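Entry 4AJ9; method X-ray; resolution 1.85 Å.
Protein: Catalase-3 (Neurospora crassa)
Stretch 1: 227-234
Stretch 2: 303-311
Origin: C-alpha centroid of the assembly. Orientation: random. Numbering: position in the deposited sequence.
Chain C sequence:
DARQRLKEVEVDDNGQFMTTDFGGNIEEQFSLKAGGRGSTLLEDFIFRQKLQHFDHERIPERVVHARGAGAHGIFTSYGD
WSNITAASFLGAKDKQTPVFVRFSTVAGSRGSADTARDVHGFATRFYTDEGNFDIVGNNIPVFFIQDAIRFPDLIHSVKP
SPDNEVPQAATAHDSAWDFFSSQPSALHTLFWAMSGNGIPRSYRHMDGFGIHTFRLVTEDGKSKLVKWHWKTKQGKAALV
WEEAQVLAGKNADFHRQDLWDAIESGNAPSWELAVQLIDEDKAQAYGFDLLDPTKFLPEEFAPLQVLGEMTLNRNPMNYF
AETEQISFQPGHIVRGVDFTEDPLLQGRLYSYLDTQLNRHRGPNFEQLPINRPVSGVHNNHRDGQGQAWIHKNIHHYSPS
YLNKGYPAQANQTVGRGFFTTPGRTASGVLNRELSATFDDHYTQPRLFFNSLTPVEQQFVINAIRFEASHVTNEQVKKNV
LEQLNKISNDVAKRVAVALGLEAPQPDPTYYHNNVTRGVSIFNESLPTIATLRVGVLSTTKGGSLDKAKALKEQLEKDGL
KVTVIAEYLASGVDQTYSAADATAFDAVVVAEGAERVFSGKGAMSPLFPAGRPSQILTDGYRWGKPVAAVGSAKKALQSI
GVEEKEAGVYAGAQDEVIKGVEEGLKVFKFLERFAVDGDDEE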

# COMPACT_ATOMS: atom_id res chain seq x y z
N LYS C 227 0.92 3.37 38.72
CA LYS C 227 -0.22 2.75 38.01
C LYS C 227 -1.22 3.85 37.66
O LYS C 227 -1.58 4.66 38.53
CB LYS C 227 -0.92 1.68 38.87
CG LYS C 227 -0.07 0.47 39.23
CD LYS C 227 0.21 -0.41 38.01
CE LYS C 227 0.56 -1.84 38.42
NZ LYS C 227 1.07 -2.67 37.29
N TRP C 228 -1.67 3.89 36.41
CA TRP C 228 -2.69 4.85 35.99
C TRP C 228 -4.08 4.27 36.18
O TRP C 228 -4.35 3.11 35.80
CB TRP C 228 -2.55 5.21 34.50
CG TRP C 228 -1.28 5.87 34.10
CD1 TRP C 228 -0.29 5.34 33.32
CD2 TRP C 228 -0.88 7.22 34.39
NE1 TRP C 228 0.71 6.27 33.13
CE2 TRP C 228 0.36 7.43 33.77
CE3 TRP C 228 -1.47 8.27 35.11
CZ2 TRP C 228 1.05 8.64 33.87
CZ3 TRP C 228 -0.79 9.47 35.20
CH2 TRP C 228 0.45 9.65 34.59
N HIS C 229 -4.97 5.09 36.74
CA HIS C 229 -6.36 4.70 36.94
C HIS C 229 -7.28 5.80 36.45
O HIS C 229 -7.02 6.98 36.69
CB HIS C 229 -6.67 4.48 38.43
CG HIS C 229 -5.91 3.36 39.06
ND1 HIS C 229 -6.52 2.23 39.56
CD2 HIS C 229 -4.58 3.21 39.30
CE1 HIS C 229 -5.61 1.43 40.09
NE2 HIS C 229 -4.42 1.99 39.93
N TRP C 230 -8.35 5.42 35.76
CA TRP C 230 -9.43 6.36 35.46
C TRP C 230 -10.64 5.91 36.27
O TRP C 230 -11.07 4.77 36.16
CB TRP C 230 -9.82 6.34 33.98
CG TRP C 230 -8.82 6.93 33.01
CD1 TRP C 230 -8.07 6.26 32.10
CD2 TRP C 230 -8.53 8.32 32.83
NE1 TRP C 230 -7.31 7.15 31.37
CE2 TRP C 230 -7.57 8.42 31.80
CE3 TRP C 230 -8.98 9.49 33.45
CZ2 TRP C 230 -7.05 9.64 31.38
CZ3 TRP C 230 -8.46 10.70 33.03
CH2 TRP C 230 -7.51 10.77 31.99
N LYS C 231 -11.19 6.82 37.07
CA LYS C 231 -12.32 6.50 37.93
C LYS C 231 -13.56 7.19 37.37
O LYS C 231 -13.62 8.41 37.29
CB LYS C 231 -12.05 6.97 39.36
CG LYS C 231 -10.84 6.31 40.03
CD LYS C 231 -11.01 4.80 40.15
CE LYS C 231 -12.04 4.44 41.19
NZ LYS C 231 -12.32 2.97 41.20
N THR C 232 -14.55 6.40 36.96
CA THR C 232 -15.72 7.00 36.33
C THR C 232 -16.54 7.82 37.33
O THR C 232 -16.86 7.34 38.42
CB THR C 232 -16.61 5.94 35.64
OG1 THR C 232 -17.83 6.56 35.23
CG2 THR C 232 -16.91 4.79 36.58
N LYS C 233 -16.86 9.05 36.97
CA LYS C 233 -17.71 9.87 37.82
C LYS C 233 -19.18 9.50 37.64
O LYS C 233 -20.05 9.99 38.37
CB LYS C 233 -17.50 11.37 37.56
CG LYS C 233 -16.05 11.84 37.75
CD LYS C 233 -15.51 11.41 39.11
CE LYS C 233 -16.30 12.04 40.25
NZ LYS C 233 -15.96 11.45 41.57
N GLN C 234 -19.45 8.64 36.66
CA GLN C 234 -20.81 8.16 36.42
C GLN C 234 -21.10 6.88 37.23
O GLN C 234 -22.25 6.48 37.36
CB GLN C 234 -21.06 7.94 34.92
CG GLN C 234 -21.08 9.22 34.07
CD GLN C 234 -19.72 9.90 33.96
OE1 GLN C 234 -19.59 11.09 34.23
NE2 GLN C 234 -18.70 9.14 33.56
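Stretch 2 (303-311) PLQVLGEMT

Stretch 2 packs on stretch 1 through side chains alone, a small apolar contact in which leucine and methionine methyl groups rest on aromatic rings and no hydrogen bond crosses between the stretches. Residues 227-232 belong to a strand that begins earlier in the chain, and stretch 2 is also extended over most of its length, with Leu307 (phi/psi -104/-26) and Gly308 (176/-166) departing from regular strand geometry. The touching parts run 66° apart, and the nearest alpha carbons, CA of His229 and CA of Leu304, are 7.9 Å apart, so side chains reach across the gap.

Leu304, in the m,t rotamer, sets CD2 3.4 Å from the centroid of the His229 ring, almost on the ring normal, while CD1 lies 3.8 Å from CD of Lys231, whose methylene chain offers an apolar surface. Leu307 CD1 meets CZ3 of Trp228 more loosely, at 4.3 Å; both residues are buried, where apolar leucine suits an indole. Met310 suits the broad indole of Trp230: its flexible chain places CE 3.6 Å above the six-membered ring's centroid, with CB 3.7 Å from CZ3 of Trp230. At exposed Lys233, where charged ends can stay hydrated, OE2 of Glu309 lies 3.5 Å from Lys233 CG but 5.6 Å from Lys233 NZ.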

# COMPACT_ATOMS: atom_id res chain seq x y z
N PRO C 303 -3.10 3.61 48.06
CA PRO C 303 -4.39 4.23 47.76
C PRO C 303 -4.31 5.07 46.49
O PRO C 303 -3.23 5.51 46.12
CB PRO C 303 -4.63 5.13 48.96
CG PRO C 303 -3.26 5.49 49.43
CD PRO C 303 -2.43 4.25 49.20
N LEU C 304 -5.46 5.28 45.85
CA LEU C 304 -5.51 6.12 44.66
C LEU C 304 -5.31 7.57 45.03
O LEU C 304 -5.88 8.06 46.00
CB LEU C 304 -6.86 5.95 43.95
CG LEU C 304 -7.18 4.52 43.51
CD1 LEU C 304 -8.62 4.40 43.03
CD2 LEU C 304 -6.21 4.09 42.43
N GLN C 305 -4.48 8.26 44.26
CA GLN C 305 -4.28 9.69 44.45
C GLN C 305 -4.71 10.40 43.19
O GLN C 305 -4.13 10.20 42.11
CB GLN C 305 -2.81 9.98 44.79
CG GLN C 305 -2.29 9.11 45.93
CD GLN C 305 -0.87 9.45 46.32
OE1 GLN C 305 -0.55 10.61 46.59
NE2 GLN C 305 0.00 8.45 46.32
N VAL C 306 -5.77 11.20 43.30
CA VAL C 306 -6.36 11.88 42.16
C VAL C 306 -5.49 13.05 41.67
O VAL C 306 -5.09 13.91 42.45
CB VAL C 306 -7.80 12.38 42.49
CG1 VAL C 306 -8.38 13.17 41.32
CG2 VAL C 306 -8.70 11.20 42.85
N LEU C 307 -5.19 13.07 40.37
CA LEU C 307 -4.35 14.12 39.81
C LEU C 307 -5.15 15.16 39.04
O LEU C 307 -4.72 16.31 38.90
CB LEU C 307 -3.28 13.51 38.87
CG LEU C 307 -2.25 12.54 39.47
CD1 LEU C 307 -1.13 12.24 38.46
CD2 LEU C 307 -1.66 13.09 40.75
N GLY C 308 -6.31 14.76 38.55
CA GLY C 308 -7.14 15.66 37.78
C GLY C 308 -8.38 14.99 37.20
O GLY C 308 -8.75 13.88 37.61
N GLU C 309 -9.02 15.67 36.26
CA GLU C 309 -10.26 15.16 35.70
C GLU C 309 -10.33 15.38 34.20
O GLU C 309 -9.90 16.42 33.70
CB GLU C 309 -11.46 15.83 36.36
CG GLU C 309 -12.81 15.30 35.87
CD GLU C 309 -13.98 15.80 36.70
OE1 GLU C 309 -14.32 16.99 36.59
OE2 GLU C 309 -14.58 14.99 37.44
N MET C 310 -10.88 14.40 33.50
CA MET C 310 -11.11 14.50 32.07
C MET C 310 -12.60 14.44 31.80
O MET C 310 -13.30 13.61 32.35
CB MET C 310 -10.36 13.37 31.36
CG MET C 310 -10.98 12.87 30.07
SD MET C 310 -9.84 11.70 29.30
CE MET C 310 -10.51 10.11 29.84
N THR C 311 -13.09 15.34 30.94
CA THR C 311 -14.49 15.38 30.56
C THR C 311 -14.56 15.32 29.03
O THR C 311 -13.90 16.11 28.35
CB THR C 311 -15.17 16.67 31.06
OG1 THR C 311 -15.16 16.67 32.49
CG2 THR C 311 -16.61 16.77 30.58